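Side-chain contacts in amino acid adenylation domain-containing protein (Bacillus stratosphericus LAMA 585, PDB 6ULY), which probably selects an alpha-keto acid and activates it as the acyl adenylate, the first step of its incorporation in nonribosomal depsipeptide synthesis: residues A270-F275 with P307-R312; M277-E282 with L314-P319. All coordinates share one frame; numbering follows the deposited sequence.

Interaction 1: A270-F275 with P307-R312; sequences APNFAF and PKTIHR
Asn272 turns the oxygen and nitrogen end of its carboxamide onto the branched end of Thr309, whose methyl stands obliquely off the amide plane; the two side chains come at each other from opposite directions. This methyl does most of the touching: CG2 lies 3.7 Å from Asn272 OD1 and 4.0 Å from Asn272 CG. The same CG2, which the Thr309 side chain holds opposite its backbone N, also reaches the first carbon of the Phe275 side chain, the CG2–CB distance being 3.8 Å, so that it is shared by residues about one helical turn apart. Ile310 adds a looser touch, its methyl CG2 4.2 Å from the amide oxygen Asn272 OD1. Although Asn272 ND2 and Thr309 OG1 come within 3.7 Å, no hydrogen bond joins them. Each is engaged elsewhere, Asn272 ND2 with Gln565 and Thr309 OG1 with Thr562, both on helix 560-570, while Asn272 OD1 accepts from Asn300 ND2. The Phe275 ring stands edge-to-face with Phe313 and with Trp256. Between helices 272-279 and 307-317 the contact is therefore van der Waals packing, and outside hydrogen bonds at both ends of the buried amide fix its rotation and satisfy its polar atoms.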
ATOM      1  N   ALA A 270      19.260 -20.293   1.196  1.00 39.84           N
ATOM      2  CA  ALA A 270      18.324 -19.840   2.214  1.00 38.42           C
ATOM      3  C   ALA A 270      18.496 -18.331   2.380  1.00 45.74           C
ATOM      4  O   ALA A 270      19.548 -17.786   2.032  1.00 41.38           O
ATOM      5  CB  ALA A 270      18.560 -20.555   3.554  1.00 43.85           C
ATOM      6  N   PRO A 271      17.479 -17.641   2.896  1.00 35.36           N
ATOM      7  CA  PRO A 271      17.678 -16.251   3.318  1.00 43.95           C
ATOM      8  C   PRO A 271      18.621 -16.187   4.509  1.00 43.40           C
ATOM      9  O   PRO A 271      18.935 -17.188   5.154  1.00 45.83           O
ATOM     10  CB  PRO A 271      16.269 -15.767   3.682  1.00 42.21           C
ATOM     11  CG  PRO A 271      15.337 -16.727   2.992  1.00 43.78           C
ATOM     12  CD  PRO A 271      16.062 -18.040   2.970  1.00 43.57           C
ATOM     13  N   ASN A 272      19.068 -14.968   4.807  1.00 40.68           N
ATOM     14  CA  ASN A 272      20.099 -14.795   5.825  1.00 49.09           C
ATOM     15  C   ASN A 272      19.658 -15.326   7.187  1.00 50.56           C
ATOM     16  O   ASN A 272      20.505 -15.727   7.994  1.00 42.74           O
ATOM     17  CB  ASN A 272      20.479 -13.319   5.931  1.00 43.83           C
ATOM     18  CG  ASN A 272      21.717 -13.097   6.774  1.00 48.68           C
ATOM     19  OD1 ASN A 272      22.837 -13.360   6.330  1.00 48.39           O
ATOM     20  ND2 ASN A 272      21.523 -12.613   7.996  1.00 45.92           N
ATOM     21  N   PHE A 273      18.350 -15.339   7.463  1.00 50.98           N
ATOM     22  CA  PHE A 273      17.883 -15.759   8.783  1.00 50.86           C
ATOM     23  C   PHE A 273      18.236 -17.215   9.056  1.00 51.28           C
ATOM     24  O   PHE A 273      18.548 -17.584  10.196  1.00 45.41           O
ATOM     25  CB  PHE A 273      16.368 -15.544   8.912  1.00 54.34           C
ATOM     26  CG  PHE A 273      15.535 -16.577   8.194  1.00 54.30           C
ATOM     27  CD1 PHE A 273      15.006 -16.310   6.946  1.00 56.28           C
ATOM     28  CD2 PHE A 273      15.266 -17.808   8.777  1.00 58.54           C
ATOM     29  CE1 PHE A 273      14.241 -17.254   6.284  1.00 60.26           C
ATOM     30  CE2 PHE A 273      14.505 -18.753   8.117  1.00 51.90           C
ATOM     31  CZ  PHE A 273      13.993 -18.474   6.868  1.00 56.10           C
ATOM     32  N   ALA A 274      18.181 -18.064   8.027  1.00 50.84           N
ATOM     33  CA  ALA A 274      18.496 -19.473   8.224  1.00 45.53           C
ATOM     34  C   ALA A 274      19.946 -19.650   8.649  1.00 44.11           C
ATOM     35  O   ALA A 274      20.250 -20.476   9.517  1.00 43.53           O
ATOM     36  CB  ALA A 274      18.207 -20.261   6.947  1.00 42.72           C
ATOM     37  N   PHE A 275      20.856 -18.875   8.055  1.00 44.09           N
ATOM     38  CA  PHE A 275      22.249 -18.927   8.479  1.00 41.60           C
ATOM     39  C   PHE A 275      22.384 -18.491   9.930  1.00 47.58           C
ATOM     40  O   PHE A 275      23.142 -19.093  10.702  1.00 48.64           O
ATOM     41  CB  PHE A 275      23.112 -18.050   7.575  1.00 39.42           C
ATOM     42  CG  PHE A 275      23.162 -18.515   6.144  1.00 46.31           C
ATOM     43  CD1 PHE A 275      22.126 -18.223   5.269  1.00 43.03           C
ATOM     44  CD2 PHE A 275      24.248 -19.236   5.671  1.00 46.34           C
ATOM     45  CE1 PHE A 275      22.168 -18.649   3.956  1.00 45.99           C
ATOM     46  CE2 PHE A 275      24.294 -19.663   4.355  1.00 45.85           C
ATOM     47  CZ  PHE A 275      23.254 -19.367   3.497  1.00 43.88           C
ATOM     48  N   PRO A 307      27.291  -9.479   7.059  1.00 52.61           N
ATOM     49  CA  PRO A 307      28.657 -10.028   7.035  1.00 51.48           C
ATOM     50  C   PRO A 307      28.979 -10.930   8.216  1.00 55.01           C
ATOM     51  O   PRO A 307      29.517 -12.030   8.029  1.00 56.02           O
ATOM     52  CB  PRO A 307      29.532  -8.767   7.022  1.00 52.58           C
ATOM     53  CG  PRO A 307      28.677  -7.717   6.396  1.00 54.45           C
ATOM     54  CD  PRO A 307      27.271  -8.022   6.821  1.00 50.66           C
ATOM     55  N   LYS A 308      28.672 -10.494   9.436  1.00 54.28           N
ATOM     56  CA  LYS A 308      29.044 -11.289  10.600  1.00 57.03           C
ATOM     57  C   LYS A 308      28.238 -12.578  10.706  1.00 55.36           C
ATOM     58  O   LYS A 308      28.683 -13.514  11.375  1.00 52.33           O
ATOM     59  CB  LYS A 308      28.893 -10.453  11.870  1.00 57.88           C
ATOM     60  CG  LYS A 308      30.031  -9.459  12.060  1.00 72.13           C
ATOM     61  CD  LYS A 308      29.865  -8.630  13.324  1.00 89.54           C
ATOM     62  CE  LYS A 308      31.144  -7.872  13.653  1.00110.39           C
ATOM     63  NZ  LYS A 308      30.997  -6.992  14.845  1.00115.37           N
ATOM     64  N   THR A 309      27.075 -12.654  10.057  1.00 59.12           N
ATOM     65  CA  THR A 309      26.310 -13.896  10.062  1.00 48.85           C
ATOM     66  C   THR A 309      26.981 -14.951   9.190  1.00 52.98           C
ATOM     67  O   THR A 309      27.142 -16.105   9.605  1.00 53.93           O
ATOM     68  CB  THR A 309      24.882 -13.636   9.578  1.00 52.27           C
ATOM     69  OG1 THR A 309      24.198 -12.795  10.514  1.00 59.41           O
ATOM     70  CG2 THR A 309      24.115 -14.941   9.425  1.00 50.89           C
ATOM     71  N   ILE A 310      27.382 -14.573   7.975  1.00 50.77           N
ATOM     72  CA  ILE A 310      27.975 -15.544   7.062  1.00 51.96           C
ATOM     73  C   ILE A 310      29.364 -15.947   7.540  1.00 55.50           C
ATOM     74  O   ILE A 310      29.758 -17.113   7.422  1.00 48.74           O
ATOM     75  CB  ILE A 310      28.009 -14.990   5.625  1.00 50.52           C
ATOM     76  CG1 ILE A 310      28.799 -13.683   5.562  1.00 56.99           C
ATOM     77  CG2 ILE A 310      26.595 -14.788   5.102  1.00 55.43           C
ATOM     78  CD1 ILE A 310      28.767 -13.015   4.196  1.00 57.42           C
ATOM     79  N   HIS A 311      30.128 -15.000   8.089  1.00 57.78           N
ATOM     80  CA  HIS A 311      31.468 -15.328   8.566  1.00 56.17           C
ATOM     81  C   HIS A 311      31.404 -16.309   9.729  1.00 62.08           C
ATOM     82  O   HIS A 311      32.150 -17.294   9.769  1.00 56.08           O
ATOM     83  CB  HIS A 311      32.211 -14.059   8.978  1.00 54.42           C
ATOM     84  CG  HIS A 311      33.616 -14.309   9.431  1.00 76.18           C
ATOM     85  ND1 HIS A 311      34.021 -14.136  10.738  1.00 78.42           N
ATOM     86  CD2 HIS A 311      34.708 -14.737   8.753  1.00 77.35           C
ATOM     87  CE1 HIS A 311      35.303 -14.436  10.843  1.00 82.13           C
ATOM     88  NE2 HIS A 311      35.744 -14.802   9.653  1.00 82.13           N
ATOM     89  N   ARG A 312      30.517 -16.052  10.693  1.00 59.68           N
ATOM     90  CA  ARG A 312      30.346 -16.985  11.801  1.00 59.72           C
ATOM     91  C   ARG A 312      29.852 -18.335  11.299  1.00 53.81           C
ATOM     92  O   ARG A 312      30.276 -19.385  11.790  1.00 57.15           O
ATOM     93  CB  ARG A 312      29.374 -16.403  12.829  1.00 60.38           C
ATOM     94  CG  ARG A 312      29.224 -17.232  14.095  1.00 65.46           C
ATOM     95  CD  ARG A 312      30.469 -17.148  14.961  1.00 83.02           C
ATOM     96  NE  ARG A 312      30.565 -18.266  15.896  1.00 95.50           N
ATOM     97  CZ  ARG A 312      31.605 -18.486  16.693  1.00103.82           C
ATOM     98  NH1 ARG A 312      32.647 -17.662  16.675  1.00112.23           N
ATOM     99  NH2 ARG A 312      31.606 -19.530  17.511  1.00 93.37           N
TER

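Interaction 2: M277-E282 with L314-P319; sequences MINDYE and LHLLAP
Glu282 meets Leu316 from its first side-chain carbon: CB sits 3.4 Å from Leu316 CD2, a close approach, and 4.0 Å from the other methyl, CD1. At chi1 68° the next carbon, CG, stands between the backbone N and the carbonyl carbon, and from there the chain runs out extended, crossing the leucine at a slant. At the tip, OE1 returns to the same methyl, 3.8 Å from Leu316 CD2, so the acid brackets that methyl with its root and its carboxylate. The charge is answered outside the two segments, with OE1 in a salt bridge to Arg312 and OE2 in another to Arg557. These two guanidinium partners probably favour the ionised carboxylate and help to fix it beside the leucine methyl.

The second methyl of Leu316 turns chiefly to Asn279. CD1 lies 3.4 Å from Asn279 OD1 and 3.6 Å from Asn279 CA, and it also brushes CB and CG, so the methyl runs along the asparagine from backbone to amide oxygen. The amide nitrogen takes no part, since Asn279 ND2 is hydrogen-bonded to the backbone oxygen of Thr309. CD2 thus goes to Glu282 and CD1 mainly to Asn279, and both are the end residues of the type I beta turn Asn279-Glu282. That turn leads from helix 272-279 into the short helix 282-285, whose N-cap position is Tyr281.

Helices 272-279 and 307-317 follow the adjacent parallel strands 267-270 and 297-301, and each leads on to the next parallel strand of the sheet. The leucine packing against the turn is therefore a contact between the connecting helices of consecutive beta-alpha-beta units, an element of the layered alpha/beta core of the AMP-binding enzyme family.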
ATOM      1  N   MET A 277      20.021 -18.733  12.190  1.00 45.74           N
ATOM      2  CA  MET A 277      19.423 -19.780  13.012  1.00 47.53           C
ATOM      3  C   MET A 277      20.428 -20.889  13.294  1.00 50.00           C
ATOM      4  O   MET A 277      20.537 -21.362  14.430  1.00 51.39           O
ATOM      5  CB  MET A 277      18.178 -20.348  12.325  1.00 47.42           C
ATOM      6  CG  MET A 277      16.975 -19.423  12.336  1.00 55.62           C
ATOM      7  SD  MET A 277      15.521 -20.134  11.529  1.00 51.40           S
ATOM      8  CE  MET A 277      14.955 -21.280  12.779  1.00 53.13           C
ATOM      9  N   ILE A 278      21.179 -21.311  12.273  1.00 50.53           N
ATOM     10  CA  ILE A 278      22.197 -22.340  12.471  1.00 48.84           C
ATOM     11  C   ILE A 278      23.259 -21.854  13.451  1.00 47.31           C
ATOM     12  O   ILE A 278      23.714 -22.608  14.320  1.00 45.54           O
ATOM     13  CB  ILE A 278      22.813 -22.748  11.120  1.00 50.64           C
ATOM     14  CG1 ILE A 278      21.760 -23.408  10.225  1.00 48.75           C
ATOM     15  CG2 ILE A 278      23.992 -23.690  11.326  1.00 46.02           C
ATOM     16  CD1 ILE A 278      21.415 -24.831  10.622  1.00 50.26           C
ATOM     17  N   ASN A 279      23.667 -20.588  13.331  1.00 46.00           N
ATOM     18  CA  ASN A 279      24.671 -20.049  14.244  1.00 49.59           C
ATOM     19  C   ASN A 279      24.201 -20.096  15.693  1.00 55.33           C
ATOM     20  O   ASN A 279      25.028 -20.151  16.610  1.00 56.45           O
ATOM     21  CB  ASN A 279      25.024 -18.614  13.854  1.00 46.34           C
ATOM     22  CG  ASN A 279      25.762 -18.537  12.533  1.00 52.52           C
ATOM     23  OD1 ASN A 279      26.295 -19.535  12.051  1.00 52.35           O
ATOM     24  ND2 ASN A 279      25.803 -17.349  11.944  1.00 48.43           N
ATOM     25  N   ASP A 280      22.886 -20.071  15.924  1.00 51.62           N
ATOM     26  CA  ASP A 280      22.372 -20.153  17.286  1.00 51.71           C
ATOM     27  C   ASP A 280      22.609 -21.515  17.921  1.00 52.88           C
ATOM     28  O   ASP A 280      22.370 -21.667  19.123  1.00 56.43           O
ATOM     29  CB  ASP A 280      20.873 -19.843  17.313  1.00 52.50           C
ATOM     30  CG  ASP A 280      20.560 -18.397  16.965  1.00 61.62           C
ATOM     31  OD1 ASP A 280      21.428 -17.521  17.174  1.00 63.99           O
ATOM     32  OD2 ASP A 280      19.434 -18.140  16.489  1.00 63.47           O
ATOM     33  N   TYR A 281      23.065 -22.503  17.148  1.00 53.97           N
ATOM     34  CA  TYR A 281      23.264 -23.866  17.622  1.00 48.72           C
ATOM     35  C   TYR A 281      24.743 -24.236  17.703  1.00 50.84           C
ATOM     36  O   TYR A 281      25.108 -25.389  17.467  1.00 49.80           O
ATOM     37  CB  TYR A 281      22.538 -24.857  16.713  1.00 48.49           C
ATOM     38  CG  TYR A 281      21.032 -24.844  16.825  1.00 49.11           C
ATOM     39  CD1 TYR A 281      20.365 -25.782  17.605  1.00 48.65           C
ATOM     40  CD2 TYR A 281      20.274 -23.905  16.139  1.00 46.61           C
ATOM     41  CE1 TYR A 281      18.984 -25.779  17.707  1.00 49.26           C
ATOM     42  CE2 TYR A 281      18.895 -23.893  16.233  1.00 47.70           C
ATOM     43  CZ  TYR A 281      18.254 -24.830  17.018  1.00 56.02           C
ATOM     44  OH  TYR A 281      16.881 -24.819  17.114  1.00 60.29           O
ATOM     45  N   GLU A 282      25.612 -23.276  18.031  1.00 50.25           N
ATOM     46  CA  GLU A 282      27.041 -23.575  18.043  1.00 57.19           C
ATOM     47  C   GLU A 282      27.378 -24.644  19.076  1.00 58.76           C
ATOM     48  O   GLU A 282      28.272 -25.469  18.854  1.00 53.02           O
ATOM     49  CB  GLU A 282      27.853 -22.308  18.307  1.00 58.23           C
ATOM     50  CG  GLU A 282      27.696 -21.730  19.700  1.00 69.93           C
ATOM     51  CD  GLU A 282      28.620 -20.553  19.940  1.00 78.20           C
ATOM     52  OE1 GLU A 282      29.635 -20.438  19.220  1.00 79.24           O
ATOM     53  OE2 GLU A 282      28.330 -19.744  20.845  1.00 93.56           O
ATOM     54  N   LEU A 314      30.489 -19.733   8.396  1.00 50.24           N
ATOM     55  CA  LEU A 314      31.613 -20.446   7.797  1.00 56.20           C
ATOM     56  C   LEU A 314      32.597 -20.917   8.861  1.00 53.83           C
ATOM     57  O   LEU A 314      33.195 -21.993   8.733  1.00 53.54           O
ATOM     58  CB  LEU A 314      32.316 -19.550   6.778  1.00 53.52           C
ATOM     59  CG  LEU A 314      31.478 -19.101   5.578  1.00 52.54           C
ATOM     60  CD1 LEU A 314      32.170 -17.963   4.841  1.00 52.38           C
ATOM     61  CD2 LEU A 314      31.208 -20.268   4.636  1.00 45.24           C
ATOM     62  N   HIS A 315      32.782 -20.121   9.915  1.00 52.68           N
ATOM     63  CA  HIS A 315      33.699 -20.495  10.985  1.00 56.93           C
ATOM     64  C   HIS A 315      33.163 -21.688  11.766  1.00 57.40           C
ATOM     65  O   HIS A 315      33.890 -22.655  12.023  1.00 57.41           O
ATOM     66  CB  HIS A 315      33.924 -19.291  11.903  1.00 63.80           C
ATOM     67  CG  HIS A 315      34.943 -19.518  12.975  1.00 75.42           C
ATOM     68  ND1 HIS A 315      34.600 -19.799  14.281  1.00 73.99           N
ATOM     69  CD2 HIS A 315      36.296 -19.488  12.941  1.00 85.45           C
ATOM     70  CE1 HIS A 315      35.697 -19.941  15.002  1.00 76.31           C
ATOM     71  NE2 HIS A 315      36.741 -19.758  14.212  1.00 76.18           N
ATOM     72  N   LEU A 316      31.879 -21.648  12.131  1.00 54.73           N
ATOM     73  CA  LEU A 316      31.295 -22.731  12.915  1.00 57.84           C
ATOM     74  C   LEU A 316      31.350 -24.055  12.167  1.00 56.49           C
ATOM     75  O   LEU A 316      31.567 -25.111  12.775  1.00 47.59           O
ATOM     76  CB  LEU A 316      29.847 -22.399  13.280  1.00 54.53           C
ATOM     77  CG  LEU A 316      29.616 -21.422  14.433  1.00 67.20           C
ATOM     78  CD1 LEU A 316      28.144 -21.060  14.528  1.00 63.73           C
ATOM     79  CD2 LEU A 316      30.096 -22.008  15.748  1.00 75.12           C
ATOM     80  N   LEU A 317      31.142 -24.026  10.853  1.00 50.22           N
ATOM     81  CA  LEU A 317      31.024 -25.247  10.066  1.00 52.75           C
ATOM     82  C   LEU A 317      32.324 -25.656   9.385  1.00 45.16           C
ATOM     83  O   LEU A 317      32.355 -26.704   8.731  1.00 44.61           O
ATOM     84  CB  LEU A 317      29.922 -25.088   9.014  1.00 45.65           C
ATOM     85  CG  LEU A 317      28.509 -24.856   9.549  1.00 49.99           C
ATOM     86  CD1 LEU A 317      27.519 -24.785   8.396  1.00 50.64           C
ATOM     87  CD2 LEU A 317      28.102 -25.941  10.535  1.00 52.58           C
ATOM     88  N   ALA A 318      33.387 -24.863   9.509  1.00 44.87           N
ATOM     89  CA  ALA A 318      34.684 -25.258   8.962  1.00 43.26           C
ATOM     90  C   ALA A 318      35.146 -26.621   9.464  1.00 53.53           C
ATOM     91  O   ALA A 318      35.519 -27.464   8.632  1.00 51.94           O
ATOM     92  CB  ALA A 318      35.720 -24.173   9.282  1.00 43.51           C
ATOM     93  N   PRO A 319      35.142 -26.913  10.770  1.00 53.51           N
ATOM     94  CA  PRO A 319      35.570 -28.253  11.212  1.00 51.65           C
ATOM     95  C   PRO A 319      34.767 -29.385  10.597  1.00 50.21           C
ATOM     96  O   PRO A 319      35.282 -30.505  10.509  1.00 56.63           O
ATOM     97  CB  PRO A 319      35.394 -28.201  12.738  1.00 52.78           C
ATOM     98  CG  PRO A 319      34.496 -27.032  13.000  1.00 55.28           C
ATOM     99  CD  PRO A 319      34.794 -26.047  11.911  1.00 50.60           C
TER

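How the interactions relate
Interactions 1 and 2 are successive levels of one helix pair, 272-279 against 307-317, with centres 10 Å apart. Two polar links tie the levels together: Arg312 NH2 to Glu282 OE1 at 2.8 Å, a salt bridge, and Asn279 ND2 to Thr309 O at 3.0 Å, a probable hydrogen bond. Interaction 1 is buried and nearer the active site, the side chain of Asn272 lying about 8 Å from the bound keto acyl adenylate; interaction 2 lies at the surface, farther from the centre of the chain. Residues close to the C-terminus bond to both, Thr562 and Gln565 to the inner level and Arg557 to the outer.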